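Local atomic coordinates of polyhedrin (Antheraea mylitta cypovirus 4, PDB entry 5A9C), a protein that forms the microcrystalline occlusion bodies (polyhedra) of an insect cypovirus, which enclose virus particles, here as a mutant with its base domain deleted. Residues I90-M102 with A115-R127. Sequence-based numbering, arbitrary orientation.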
loop_
_atom_site.group_PDB
_atom_site.type_symbol
_atom_site.label_atom_id
_atom_site.label_comp_id
_atom_site.label_asym_id
_atom_site.label_seq_id
_atom_site.Cartn_x
_atom_site.Cartn_y
_atom_site.Cartn_z
ATOM N N ILE A 90 -15.190 15.415 -1.752
ATOM C CA ILE A 90 -13.764 15.698 -1.763
ATOM C C ILE A 90 -13.466 17.150 -1.405
ATOM O O ILE A 90 -14.184 18.061 -1.814
ATOM C CB ILE A 90 -13.149 15.355 -3.134
ATOM C CG1 ILE A 90 -13.295 13.853 -3.407
ATOM C CG2 ILE A 90 -11.686 15.781 -3.193
ATOM C CD1 ILE A 90 -12.755 13.409 -4.749
ATOM N N ASP A 91 -12.410 17.347 -0.622
ATOM C CA ASP A 91 -11.911 18.677 -0.300
ATOM C C ASP A 91 -11.246 19.267 -1.540
ATOM O O ASP A 91 -10.106 18.932 -1.862
ATOM C CB ASP A 91 -10.917 18.586 0.861
ATOM C CG ASP A 91 -10.280 19.921 1.200
ATOM O OD1 ASP A 91 -10.755 20.962 0.702
ATOM O OD2 ASP A 91 -9.304 19.924 1.980
ATOM N N TRP A 92 -11.969 20.138 -2.239
ATOM C CA TRP A 92 -11.504 20.677 -3.515
ATOM C C TRP A 92 -10.353 21.669 -3.368
ATOM O O TRP A 92 -9.722 22.041 -4.359
ATOM C CB TRP A 92 -12.654 21.327 -4.283
ATOM C CG TRP A 92 -13.785 20.391 -4.574
ATOM C CD1 TRP A 92 -15.095 20.556 -4.229
ATOM C CD2 TRP A 92 -13.706 19.134 -5.260
ATOM N NE1 TRP A 92 -15.838 19.486 -4.664
ATOM C CE2 TRP A 92 -15.009 18.598 -5.299
ATOM C CE3 TRP A 92 -12.662 18.414 -5.850
ATOM C CZ2 TRP A 92 -15.297 17.373 -5.902
ATOM C CZ3 TRP A 92 -12.950 17.200 -6.447
ATOM C CH2 TRP A 92 -14.255 16.692 -6.469
ATOM N N THR A 93 -10.086 22.096 -2.140
ATOM C CA THR A 93 -8.986 23.021 -1.893
ATOM C C THR A 93 -7.656 22.281 -1.774
ATOM O O THR A 93 -6.591 22.894 -1.820
ATOM C CB THR A 93 -9.219 23.866 -0.630
ATOM O OG1 THR A 93 -9.165 23.028 0.531
ATOM C CG2 THR A 93 -10.574 24.557 -0.696
ATOM N N ARG A 94 -7.722 20.961 -1.626
ATOM C CA ARG A 94 -6.511 20.151 -1.503
ATOM C C ARG A 94 -6.381 19.082 -2.588
ATOM O O ARG A 94 -5.329 18.460 -2.727
ATOM C CB ARG A 94 -6.421 19.514 -0.111
ATOM C CG ARG A 94 -6.136 20.512 1.003
ATOM C CD ARG A 94 -5.992 19.819 2.349
ATOM N NE ARG A 94 -5.709 20.766 3.424
ATOM C CZ ARG A 94 -6.644 21.389 4.135
ATOM N NH1 ARG A 94 -7.927 21.169 3.882
ATOM N NH2 ARG A 94 -6.297 22.233 5.097
ATOM N N ALA A 95 -7.445 18.867 -3.354
ATOM C CA ALA A 95 -7.398 17.904 -4.449
ATOM C C ALA A 95 -6.351 18.338 -5.470
ATOM O O ALA A 95 -6.280 19.515 -5.833
ATOM C CB ALA A 95 -8.765 17.771 -5.105
ATOM N N ARG A 96 -5.540 17.395 -5.940
ATOM C CA ARG A 96 -4.442 17.756 -6.833
ATOM C C ARG A 96 -3.915 16.601 -7.680
ATOM O O ARG A 96 -4.124 15.427 -7.369
ATOM C CB ARG A 96 -3.287 18.347 -6.022
ATOM C CG ARG A 96 -2.595 17.331 -5.136
ATOM C CD ARG A 96 -1.681 17.999 -4.127
ATOM N NE ARG A 96 -2.429 18.702 -3.093
ATOM C CZ ARG A 96 -1.873 19.260 -2.023
ATOM N NH1 ARG A 96 -0.561 19.197 -1.847
ATOM N NH2 ARG A 96 -2.630 19.879 -1.126
ATOM N N VAL A 97 -3.221 16.966 -8.752
ATOM C CA VAL A 97 -2.606 16.019 -9.664
ATOM C C VAL A 97 -1.291 16.623 -10.128
ATOM O O VAL A 97 -1.157 17.843 -10.215
ATOM C CB VAL A 97 -3.493 15.780 -10.918
ATOM C CG1 VAL A 97 -2.823 14.803 -11.881
ATOM C CG2 VAL A 97 -4.869 15.274 -10.522
ATOM N N GLU A 98 -0.311 15.780 -10.411
ATOM C CA GLU A 98 0.870 16.253 -11.117
ATOM C C GLU A 98 1.505 15.133 -11.924
ATOM O O GLU A 98 1.411 13.960 -11.562
ATOM C CB GLU A 98 1.877 16.913 -10.165
ATOM C CG GLU A 98 2.737 15.961 -9.359
ATOM C CD GLU A 98 3.700 16.697 -8.441
ATOM O OE1 GLU A 98 3.616 17.939 -8.367
ATOM O OE2 GLU A 98 4.539 16.034 -7.796
ATOM N N ALA A 99 2.112 15.505 -13.044
ATOM C CA ALA A 99 2.857 14.564 -13.865
ATOM C C ALA A 99 4.330 14.668 -13.496
ATOM O O ALA A 99 4.975 15.681 -13.757
ATOM C CB ALA A 99 2.655 14.864 -15.335
ATOM N N THR A 100 4.847 13.621 -12.871
ATOM C CA THR A 100 6.239 13.593 -12.442
ATOM C C THR A 100 7.073 12.856 -13.486
ATOM O O THR A 100 6.543 12.402 -14.505
ATOM C CB THR A 100 6.372 12.917 -11.062
ATOM O OG1 THR A 100 5.440 11.833 -10.970
ATOM C CG2 THR A 100 6.064 13.916 -9.948
ATOM N N ASN A 101 8.376 12.748 -13.251
ATOM C CA ASN A 101 9.237 12.031 -14.186
ATOM C C ASN A 101 9.190 10.528 -13.937
ATOM O O ASN A 101 8.408 10.056 -13.113
ATOM C CB ASN A 101 10.676 12.573 -14.168
ATOM C CG ASN A 101 11.444 12.187 -12.912
ATOM O OD1 ASN A 101 10.960 11.429 -12.067
ATOM N ND2 ASN A 101 12.661 12.700 -12.795
ATOM N N MET A 102 10.020 9.776 -14.652
ATOM C CA MET A 102 9.962 8.322 -14.578
ATOM C C MET A 102 10.175 7.801 -13.157
ATOM O O MET A 102 9.764 6.687 -12.829
ATOM C CB MET A 102 10.977 7.687 -15.533
ATOM C CG MET A 102 12.421 7.848 -15.107
ATOM S SD MET A 102 13.572 7.065 -16.255
ATOM C CE MET A 102 13.263 8.014 -17.742
ATOM N N ALA A 115 7.354 16.861 -1.990
ATOM C CA ALA A 115 6.150 16.037 -2.029
ATOM C C ALA A 115 5.239 16.466 -3.176
ATOM O O ALA A 115 4.643 15.630 -3.851
ATOM C CB ALA A 115 5.412 16.109 -0.697
ATOM N N TRP A 116 5.138 17.776 -3.384
ATOM C CA TRP A 116 4.397 18.326 -4.517
ATOM C C TRP A 116 5.159 19.500 -5.133
ATOM O O TRP A 116 5.878 20.216 -4.436
ATOM C CB TRP A 116 2.987 18.743 -4.096
ATOM C CG TRP A 116 2.182 17.594 -3.571
ATOM C CD1 TRP A 116 2.013 17.241 -2.265
ATOM C CD2 TRP A 116 1.461 16.626 -4.345
ATOM N NE1 TRP A 116 1.226 16.118 -2.176
ATOM C CE2 TRP A 116 0.871 15.723 -3.439
ATOM C CE3 TRP A 116 1.251 16.441 -5.715
ATOM C CZ2 TRP A 116 0.086 14.651 -3.857
ATOM C CZ3 TRP A 116 0.473 15.374 -6.129
ATOM C CH2 TRP A 116 -0.102 14.494 -5.204
ATOM N N GLY A 117 5.006 19.683 -6.441
ATOM C CA GLY A 117 5.748 20.702 -7.164
ATOM C C GLY A 117 5.144 22.086 -7.039
ATOM O O GLY A 117 3.996 22.234 -6.628
ATOM N N PRO A 118 5.922 23.119 -7.397
ATOM C CA PRO A 118 5.454 24.509 -7.304
ATOM C C PRO A 118 4.297 24.822 -8.254
ATOM O O PRO A 118 3.597 25.814 -8.045
ATOM C CB PRO A 118 6.697 25.325 -7.684
ATOM C CG PRO A 118 7.555 24.379 -8.469
ATOM C CD PRO A 118 7.316 23.030 -7.863
ATOM N N HIS A 119 4.096 23.995 -9.276
ATOM C CA HIS A 119 3.005 24.218 -10.225
ATOM C C HIS A 119 2.047 23.031 -10.276
ATOM O O HIS A 119 1.510 22.700 -11.335
ATOM C CB HIS A 119 3.551 24.511 -11.628
ATOM C CG HIS A 119 4.630 25.550 -11.654
ATOM N ND1 HIS A 119 4.363 26.902 -11.658
ATOM C CD2 HIS A 119 5.979 25.432 -11.675
ATOM C CE1 HIS A 119 5.501 27.573 -11.677
ATOM N NE2 HIS A 119 6.497 26.704 -11.688
ATOM N N VAL A 120 1.839 22.394 -9.127
ATOM C CA VAL A 120 0.928 21.259 -9.032
ATOM C C VAL A 120 -0.443 21.624 -9.596
ATOM O O VAL A 120 -0.893 22.763 -9.467
ATOM C CB VAL A 120 0.785 20.773 -7.566
ATOM C CG1 VAL A 120 0.296 21.904 -6.672
ATOM C CG2 VAL A 120 -0.152 19.572 -7.488
ATOM N N ILE A 121 -1.093 20.656 -10.235
ATOM C CA ILE A 121 -2.407 20.871 -10.836
ATOM C C ILE A 121 -3.500 20.876 -9.773
ATOM O O ILE A 121 -3.726 19.872 -9.096
ATOM C CB ILE A 121 -2.718 19.797 -11.899
ATOM C CG1 ILE A 121 -1.616 19.779 -12.959
ATOM C CG2 ILE A 121 -4.076 20.049 -12.541
ATOM C CD1 ILE A 121 -1.771 18.692 -13.990
ATOM N N CYS A 122 -4.175 22.013 -9.638
ATOM C CA CYS A 122 -5.187 22.201 -8.606
ATOM C C CYS A 122 -6.041 23.442 -8.880
ATOM O O CYS A 122 -5.976 24.029 -9.961
ATOM C CB CYS A 122 -4.527 22.308 -7.225
ATOM S SG CYS A 122 -3.349 23.684 -7.038
ATOM N N GLY A 123 -6.840 23.841 -7.896
ATOM C CA GLY A 123 -7.688 25.010 -8.046
ATOM C C GLY A 123 -8.646 24.876 -9.216
ATOM O O GLY A 123 -9.211 23.808 -9.442
ATOM N N ASN A 124 -8.819 25.960 -9.969
ATOM C CA ASN A 124 -9.762 25.979 -11.085
ATOM C C ASN A 124 -9.285 25.225 -12.327
ATOM O O ASN A 124 -9.947 25.245 -13.366
ATOM C CB ASN A 124 -10.153 27.421 -11.436
ATOM C CG ASN A 124 -11.135 28.014 -10.439
ATOM O OD1 ASN A 124 -11.447 27.400 -9.419
ATOM N ND2 ASN A 124 -11.625 29.214 -10.729
ATOM N N GLN A 125 -8.141 24.556 -12.220
ATOM C CA GLN A 125 -7.688 23.671 -13.289
ATOM C C GLN A 125 -8.587 22.443 -13.332
ATOM O O GLN A 125 -8.733 21.805 -14.370
ATOM C CB GLN A 125 -6.230 23.261 -13.083
ATOM C CG GLN A 125 -5.235 24.392 -13.280
ATOM C CD GLN A 125 -3.798 23.922 -13.192
ATOM O OE1 GLN A 125 -3.192 23.941 -12.120
ATOM N NE2 GLN A 125 -3.243 23.498 -14.323
ATOM N N LEU A 126 -9.195 22.129 -12.192
ATOM C CA LEU A 126 -10.173 21.052 -12.112
ATOM C C LEU A 126 -11.546 21.563 -12.546
ATOM O O LEU A 126 -12.107 22.462 -11.919
ATOM C CB LEU A 126 -10.239 20.500 -10.687
ATOM C CG LEU A 126 -8.903 20.195 -10.000
ATOM C CD1 LEU A 126 -9.137 19.623 -8.606
ATOM C CD2 LEU A 126 -8.058 19.243 -10.831
ATOM N N ARG A 127 -12.082 20.990 -13.620
ATOM C CA ARG A 127 -13.338 21.468 -14.196
ATOM C C ARG A 127 -14.551 20.915 -13.454
ATOM O O ARG A 127 -14.603 19.728 -13.139
ATOM C CB ARG A 127 -13.428 21.081 -15.676
ATOM C CG ARG A 127 -12.235 21.517 -16.516
ATOM C CD ARG A 127 -12.371 21.032 -17.958
ATOM N NE ARG A 127 -13.622 21.472 -18.572
ATOM C CZ ARG A 127 -14.017 21.137 -19.797
ATOM N NH1 ARG A 127 -13.261 20.352 -20.552
ATOM N NH2 ARG A 127 -15.175 21.586 -20.267
HETATM O O HOH W 1 -7.345 21.923 -5.597
HETATM O O HOH W 2 -10.292 22.425 -7.291
#
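Arg96 lays its aliphatic chain across one face of the Trp116 indole, a compact example of how one arginine can offer a ring both C-H groups and a cation. Its CD sits over the six-membered ring as a CH-pi contact, 3.5 Å from the centroid, while the guanidinium makes a cation-pi contact with the five-membered ring. That group does not lie flat: its plane is turned 67° from the indole, so NH1 leads edge-first and comes within 3.3 Å of Trp116 CD1. A bend at chi3 (71°) swings the guanidinium back to Arg94, whose carbonyl O accepts from NE and, weakly, from NH2, which helps to set its rotation. Glu98, on the same side of the strand, reaches out with its chain extended beyond CG; the syn lone pair of OE1 takes the Gly117 N-H at 2.9 Å. OE2 forms a salt bridge with Lys147 and a hydrogen bond with Asn106.

Next to these side chains, Val97 and Ile121 form a single antiparallel hydrogen-bonded pair, with Ile121 N 2.8 Å from Val97 O. The loop 115-127 thereby borders strand 96-100, outermost within this chain in a three-stranded antiparallel sheet; Val97 packs on Val84 and Phe86, Ile121 on Val136 and Val138. Beyond the bridge, Ala95 CB touches Leu126 CD1, and a water links Ala95 O to Gly123 N. With Lys147 also in cation-pi contact with Trp116, its charge probably favours the ionised carboxylate.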